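Local coordinates for protein protease Do-like 2, chloroplastic (Arabidopsis thaliana, PDB 4FLN) that acts as a chloroplast serine protease, making the primary cleavage of the photodamaged D1 protein of photosystem II, at residues 64-69 with 372-377; 260-265 with 271-276; 421-426 with 487-492. One frame throughout, in Å; residues are numbered along the deposited sequence.

In the fold
Contact 1 ties a long loop of the trypsin-like protease domain to the second PDZ domain, and contact 3 lies beside it in that same PDZ domain, their centres about 11 Å apart. Both reach one antiparallel sheet and meet, through a probable hydrogen bond from Leu-423 N to Gly-377 O (2.8 Å), and both touch the second subunit. Contact 2 belongs to the first PDZ domain, its centre about 52 Å from that of contact 1. Contacts 2 and 3 are buried and aliphatic, apart from the asparagine that shares the isoleucine of contact 3; the interdomain contact 1 is only partly buried and relies on aromatic rings. No hydrogen bond crosses any of the three.

Contact 1: 64-69 with 372-377; sequences LPWQKQ and YIIVAG
Trp-66 presents the edge of its six-membered ring to one face of Tyr-372, a T-shaped stack with centroids 5.4 Å apart and planes at 63°. It joins two domains: Trp-66 sits in the loop between strands 50-57 and 72-82 of the first barrel of the chymotrypsin-like protease fold, Tyr-372 just before strand 373-375 of the second PDZ domain. Both side chains set CG between the backbone N and the carbonyl carbon (chi1 40° and 79°), and the two cross at about a right angle. Trp-66 CE3 stands over the tyrosine rim, 3.6 Å from Tyr-372 CE1. Pro-65, a rigid apolar ring, sets CG 3.6 Å from Tyr-372 CB, while its carbonyl O approaches the tyrosine ring obliquely. The phenol suits this junction because its ring takes the apolar contacts while its OH hydrogen-bonds to Ser-497 O. Replacing the tyrosine with an alanine would probably leave the Trp-66 edge without its aromatic face and Ser-497 O without this hydroxyl. Farther along the indole, branched Ile-374 crosses at about a right angle, its CD1 4.1 Å from Trp-66 CZ3.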
# COMPACT_ATOMS: atom_id res chain seq x y z
N LEU B 64 20.91 17.40 13.91
CA LEU B 64 21.49 18.73 14.08
C LEU B 64 21.59 19.03 15.58
O LEU B 64 20.66 19.60 16.16
CB LEU B 64 20.61 19.78 13.40
CG LEU B 64 20.05 19.49 12.00
CD1 LEU B 64 18.79 20.30 11.74
CD2 LEU B 64 21.09 19.74 10.92
N PRO B 65 22.71 18.64 16.24
CA PRO B 65 22.61 18.75 17.70
C PRO B 65 23.05 20.08 18.33
O PRO B 65 23.57 20.04 19.44
CB PRO B 65 23.59 17.68 18.15
CG PRO B 65 24.66 17.71 17.09
CD PRO B 65 23.96 18.00 15.80
N TRP B 66 22.77 21.20 17.68
CA TRP B 66 22.81 22.52 18.32
C TRP B 66 21.36 22.93 18.55
O TRP B 66 21.08 24.00 19.06
CB TRP B 66 23.54 23.54 17.45
CG TRP B 66 23.21 23.38 16.02
CD1 TRP B 66 22.17 23.95 15.35
CD2 TRP B 66 23.91 22.57 15.06
NE1 TRP B 66 22.18 23.55 14.03
CE2 TRP B 66 23.24 22.70 13.83
CE3 TRP B 66 25.04 21.75 15.13
CZ2 TRP B 66 23.66 22.04 12.68
CZ3 TRP B 66 25.45 21.10 13.99
CH2 TRP B 66 24.76 21.25 12.78
N GLN B 67 20.46 22.05 18.12
CA GLN B 67 19.02 22.33 18.09
C GLN B 67 18.24 21.31 18.91
O GLN B 67 18.73 20.23 19.25
CB GLN B 67 18.48 22.28 16.66
CG GLN B 67 18.71 23.52 15.82
CD GLN B 67 17.99 23.45 14.47
OE1 GLN B 67 17.13 22.59 14.25
NE2 GLN B 67 18.34 24.36 13.56
N LYS B 68 17.00 21.67 19.21
CA LYS B 68 16.11 20.77 19.89
C LYS B 68 14.92 20.40 18.99
O LYS B 68 14.59 21.13 18.06
CB LYS B 68 15.68 21.37 21.23
CG LYS B 68 16.85 21.47 22.21
CD LYS B 68 16.41 21.79 23.63
CE LYS B 68 17.47 21.36 24.64
NZ LYS B 68 17.65 19.88 24.66
N GLN B 69 14.31 19.25 19.25
CA GLN B 69 13.12 18.86 18.52
C GLN B 69 11.92 19.69 18.96
O GLN B 69 12.03 20.54 19.85
CB GLN B 69 12.82 17.38 18.74
CG GLN B 69 13.90 16.46 18.20
CD GLN B 69 13.45 15.02 18.16
OE1 GLN B 69 12.52 14.63 18.88
NE2 GLN B 69 14.09 14.22 17.32
N TYR B 372 28.92 17.74 20.21
CA TYR B 372 29.30 18.02 18.84
C TYR B 372 30.46 19.00 18.77
O TYR B 372 30.62 19.85 19.64
CB TYR B 372 28.10 18.49 18.01
CG TYR B 372 27.69 19.93 18.21
CD1 TYR B 372 28.13 20.92 17.33
CD2 TYR B 372 26.84 20.29 19.24
CE1 TYR B 372 27.74 22.23 17.50
CE2 TYR B 372 26.45 21.61 19.41
CZ TYR B 372 26.90 22.58 18.54
OH TYR B 372 26.52 23.89 18.70
N ILE B 373 31.27 18.87 17.73
CA ILE B 373 32.34 19.82 17.45
C ILE B 373 32.43 20.03 15.93
O ILE B 373 32.27 19.09 15.15
CB ILE B 373 33.68 19.36 18.06
CG1 ILE B 373 34.78 20.38 17.78
CG2 ILE B 373 34.08 17.99 17.57
CD1 ILE B 373 36.08 20.10 18.53
N ILE B 374 32.66 21.27 15.52
CA ILE B 374 32.71 21.62 14.11
C ILE B 374 34.06 22.24 13.73
O ILE B 374 34.48 23.24 14.32
CB ILE B 374 31.59 22.61 13.73
CG1 ILE B 374 30.25 22.12 14.27
CG2 ILE B 374 31.50 22.78 12.22
CD1 ILE B 374 29.08 22.99 13.88
N VAL B 375 34.74 21.64 12.77
CA VAL B 375 36.01 22.16 12.29
C VAL B 375 35.95 22.37 10.79
O VAL B 375 35.67 21.44 10.04
CB VAL B 375 37.18 21.20 12.57
CG1 VAL B 375 38.48 21.97 12.61
CG2 VAL B 375 36.97 20.45 13.87
N ALA B 376 36.21 23.60 10.35
CA ALA B 376 36.20 23.90 8.93
C ALA B 376 34.86 23.49 8.30
O ALA B 376 34.79 23.08 7.13
CB ALA B 376 37.37 23.21 8.23
N GLY B 377 33.79 23.59 9.09
CA GLY B 377 32.48 23.23 8.61
C GLY B 377 32.23 21.73 8.70
O GLY B 377 31.13 21.27 8.37

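Contact 2: 260-265 with 271-276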
# COMPACT_ATOMS: atom_id res chain seq x y z
N GLN B 260 26.42 -19.76 24.57
CA GLN B 260 25.83 -20.71 23.65
C GLN B 260 25.17 -21.85 24.44
O GLN B 260 25.77 -22.37 25.38
CB GLN B 260 26.89 -21.25 22.68
CG GLN B 260 26.35 -22.17 21.62
CD GLN B 260 27.40 -22.63 20.61
OE1 GLN B 260 28.21 -21.84 20.12
NE2 GLN B 260 27.37 -23.93 20.30
N LYS B 261 23.94 -22.20 24.08
CA LYS B 261 23.26 -23.35 24.68
C LYS B 261 23.96 -24.66 24.29
O LYS B 261 24.45 -24.79 23.17
CB LYS B 261 21.78 -23.38 24.25
CG LYS B 261 20.90 -22.33 24.93
CD LYS B 261 19.56 -22.17 24.24
CE LYS B 261 18.88 -20.82 24.59
NZ LYS B 261 18.10 -20.80 25.88
N LEU B 262 24.05 -25.62 25.21
CA LEU B 262 24.56 -26.93 24.80
C LEU B 262 23.45 -27.95 24.89
O LEU B 262 23.27 -28.60 25.91
CB LEU B 262 25.68 -27.35 25.76
CG LEU B 262 26.63 -26.25 26.22
CD1 LEU B 262 27.44 -26.69 27.42
CD2 LEU B 262 27.55 -25.84 25.08
N GLU B 263 22.76 -28.13 23.76
CA GLU B 263 21.79 -29.19 23.57
C GLU B 263 22.45 -30.44 23.00
O GLU B 263 22.16 -31.56 23.41
CB GLU B 263 20.64 -28.69 22.70
CG GLU B 263 19.52 -29.69 22.46
CD GLU B 263 18.41 -29.12 21.59
OE1 GLU B 263 17.58 -29.90 21.07
OE2 GLU B 263 18.37 -27.87 21.44
N ASN B 264 23.35 -30.23 22.04
CA ASN B 264 23.94 -31.34 21.30
C ASN B 264 24.87 -32.22 22.12
O ASN B 264 25.76 -31.73 22.80
CB ASN B 264 24.68 -30.83 20.07
CG ASN B 264 25.28 -31.95 19.28
OD1 ASN B 264 26.40 -32.39 19.56
ND2 ASN B 264 24.54 -32.45 18.30
N PRO B 265 24.67 -33.54 22.03
CA PRO B 265 25.42 -34.53 22.80
C PRO B 265 26.92 -34.39 22.63
O PRO B 265 27.66 -34.37 23.62
CB PRO B 265 24.99 -35.85 22.16
CG PRO B 265 23.66 -35.58 21.62
CD PRO B 265 23.65 -34.16 21.17
N LEU B 271 33.28 -31.13 25.40
CA LEU B 271 33.61 -30.16 26.43
C LEU B 271 33.77 -30.78 27.82
O LEU B 271 34.17 -30.11 28.76
CB LEU B 271 32.57 -29.04 26.44
CG LEU B 271 32.89 -27.95 25.42
CD1 LEU B 271 31.65 -27.20 25.00
CD2 LEU B 271 33.92 -27.02 26.01
N LYS B 272 33.46 -32.07 27.93
CA LYS B 272 33.56 -32.78 29.20
C LYS B 272 32.60 -32.21 30.23
O LYS B 272 32.97 -32.02 31.39
CB LYS B 272 35.00 -32.76 29.73
CG LYS B 272 35.83 -33.99 29.39
CD LYS B 272 35.72 -34.36 27.91
CE LYS B 272 36.48 -35.65 27.60
NZ LYS B 272 36.31 -36.07 26.17
N VAL B 273 31.38 -31.95 29.79
CA VAL B 273 30.31 -31.51 30.68
C VAL B 273 29.44 -32.71 31.07
O VAL B 273 28.85 -33.35 30.20
CB VAL B 273 29.42 -30.48 29.97
CG1 VAL B 273 28.21 -30.14 30.82
CG2 VAL B 273 30.21 -29.23 29.64
N PRO B 274 29.37 -33.02 32.37
CA PRO B 274 28.52 -34.12 32.85
C PRO B 274 27.02 -33.80 32.96
O PRO B 274 26.62 -32.66 33.23
CB PRO B 274 29.11 -34.43 34.24
CG PRO B 274 30.45 -33.76 34.27
CD PRO B 274 30.29 -32.54 33.41
N THR B 275 26.21 -34.84 32.78
CA THR B 275 24.74 -34.74 32.75
C THR B 275 24.25 -33.69 31.77
O THR B 275 24.86 -33.47 30.72
CB THR B 275 24.16 -34.42 34.13
OG1 THR B 275 24.80 -33.25 34.67
CG2 THR B 275 24.36 -35.59 35.09
N ASN B 276 23.17 -33.01 32.13
CA ASN B 276 22.69 -31.89 31.33
C ASN B 276 22.78 -30.60 32.12
O ASN B 276 21.88 -30.28 32.91
CB ASN B 276 21.25 -32.15 30.90
CG ASN B 276 20.38 -32.67 32.03
OD1 ASN B 276 20.85 -32.79 33.17
ND2 ASN B 276 19.13 -32.99 31.74
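Leu-262 reaches across to Leu-271 and Val-273 with one methyl for each, and these two aliphatic meetings make up the whole contact. CD2 of Leu-262 lies 4.3 Å from Leu-271 CD1, and the other branch, CD1, is 4.4 Å from Val-273 CG2. A forked side chain suits the position, since its two ends can serve two neighbours on the facing segment. All three residues direct their CB toward the opposite segment. The packing is light, with 90 Å² buried in all. Leu-280 of strand 279-284 and Val-299 of strand 299-303 pack against both leucines, and Val-299 also meets Val-273, so the cluster extends the apolar core of the first PDZ domain, with Leu-271 partly exposed. There the chain leaves strand 257-261, makes the short helix 265-271 and turns back toward strand 279-284; the contact joins the two ends of this helical excursion.

Backbone and capping interactions shape the two turns. Asn-264 is the N-cap of the helix: its OD1 accepts a hydrogen bond from Leu-267 N, a role for which a short side-chain carbonyl is well suited. Pro-265 follows in the first turn, where the lack of an N-H costs no helical bond. At the other end Lys-272 takes positive phi (64°) in a Schellman motif, which stops the helix and swings Val-273 back toward Leu-262.

Polar bonds to another chain start from the strand and from the helix cap. Asn-264 ND2 donates to Val-427 O and Ile-429 O of the third subunit, while Gln-260 NE2 bonds to Val-474 O of that same neighbouring subunit.

Contact 3: 421-426 with 487-492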
# COMPACT_ATOMS: atom_id res chain seq x y z
N GLN B 421 27.54 15.71 8.59
CA GLN B 421 27.49 16.51 7.36
C GLN B 421 28.69 17.45 7.27
O GLN B 421 29.39 17.68 8.26
CB GLN B 421 26.18 17.30 7.29
CG GLN B 421 26.11 18.48 8.26
CD GLN B 421 24.70 18.92 8.57
OE1 GLN B 421 24.12 18.50 9.57
NE2 GLN B 421 24.13 19.78 7.72
N VAL B 422 28.94 17.99 6.09
CA VAL B 422 29.92 19.07 5.94
C VAL B 422 29.18 20.33 5.53
O VAL B 422 28.48 20.33 4.53
CB VAL B 422 30.97 18.76 4.86
CG1 VAL B 422 31.81 19.99 4.59
CG2 VAL B 422 31.85 17.60 5.27
N LEU B 423 29.35 21.41 6.27
CA LEU B 423 28.67 22.64 5.87
C LEU B 423 29.56 23.31 4.83
O LEU B 423 30.67 23.77 5.14
CB LEU B 423 28.49 23.56 7.07
CG LEU B 423 28.09 22.88 8.37
CD1 LEU B 423 28.07 23.89 9.49
CD2 LEU B 423 26.74 22.25 8.20
N ALA B 424 29.04 23.39 3.60
CA ALA B 424 29.85 23.75 2.45
C ALA B 424 30.59 25.09 2.62
O ALA B 424 30.05 26.04 3.18
CB ALA B 424 29.01 23.75 1.20
N ASN B 425 31.82 25.15 2.12
CA ASN B 425 32.66 26.35 2.21
C ASN B 425 33.99 26.18 1.48
O ASN B 425 34.42 25.06 1.19
CB ASN B 425 32.91 26.71 3.67
CG ASN B 425 33.52 28.09 3.83
OD1 ASN B 425 34.74 28.25 3.96
ND2 ASN B 425 32.67 29.12 3.82
N GLU B 426 34.65 27.29 1.18
CA GLU B 426 35.84 27.27 0.35
C GLU B 426 37.02 26.46 0.92
O GLU B 426 37.91 26.05 0.18
CB GLU B 426 36.28 28.69 0.00
N LEU B 487 33.82 31.84 12.17
CA LEU B 487 32.65 32.70 12.36
C LEU B 487 31.76 32.73 11.11
O LEU B 487 30.54 32.70 11.20
CB LEU B 487 33.07 34.12 12.76
N CYS B 488 32.39 32.76 9.94
CA CYS B 488 31.64 32.91 8.69
C CYS B 488 30.73 31.71 8.42
O CYS B 488 29.60 31.86 7.93
CB CYS B 488 32.60 33.15 7.52
SG CYS B 488 31.79 33.27 5.89
N ILE B 489 31.23 30.52 8.74
CA ILE B 489 30.51 29.29 8.46
C ILE B 489 29.29 29.11 9.35
O ILE B 489 28.22 28.75 8.86
CB ILE B 489 31.41 28.05 8.62
CG1 ILE B 489 32.54 28.07 7.58
CG2 ILE B 489 30.58 26.78 8.48
CD1 ILE B 489 33.54 26.95 7.75
N LEU B 490 29.46 29.33 10.65
CA LEU B 490 28.34 29.10 11.56
C LEU B 490 27.34 30.24 11.52
O LEU B 490 26.18 30.07 11.86
CB LEU B 490 28.79 28.75 12.98
CG LEU B 490 29.80 29.64 13.69
CD1 LEU B 490 29.07 30.70 14.47
CD2 LEU B 490 30.64 28.77 14.61
N LYS B 491 27.80 31.40 11.07
CA LYS B 491 26.87 32.48 10.78
C LYS B 491 25.96 32.04 9.65
O LYS B 491 24.74 32.00 9.79
CB LYS B 491 27.61 33.75 10.40
N ASP B 492 26.56 31.66 8.53
CA ASP B 492 25.80 31.43 7.30
C ASP B 492 24.83 30.25 7.35
O ASP B 492 23.88 30.19 6.58
CB ASP B 492 26.75 31.31 6.10
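Ile-489 points from helix 479-493 toward the segment that follows strand 417-422, and its two branches part to meet different partners. Strand and helix belong to the second PDZ domain, where helix 479-493 packs against the turn leaving strand 417-422. The CG2 branch faces Leu-423: its methyl is 4.0 Å from Leu-423 CD1 and 4.1 Å from Leu-423 CB, the two side chains running obliquely past each other. The longer CG1-CD1 branch goes to Asn-425. With CG1 beside the backbone N and opposite the carbonyl carbon (chi1 -64°), CG2 falls opposite the backbone N, and this split lets one beta-branched residue fill both places.

Asn-425 lays its amide obliquely across this branch, its CG lying opposite its own backbone N (chi1 -168°). Ile-489 CG1 lies 3.9 Å from both Asn-425 CG and Asn-425 ND2, while CD1 is 4.1 Å from Asn-425 CB. This is van der Waals packing of carbon chain against amide, with no hydrogen bond between the segments. A partly exposed asparagine fits here because its CB and CG can cover the isoleucine without requiring a wholly apolar setting. Leu-423, by contrast, is buried and also meets Ile-495 and Tyr-493, as expected of an aliphatic side chain on the inner side.

Around these side chains the turn is held by polar bonds: Asn-428 accepts from Asn-425 N through OD1 and donates to Leu-423 O through ND2. Near the end of the helix, the hydroxyl OH of Tyr-493 is hydrogen-bonded to Ala-424 O.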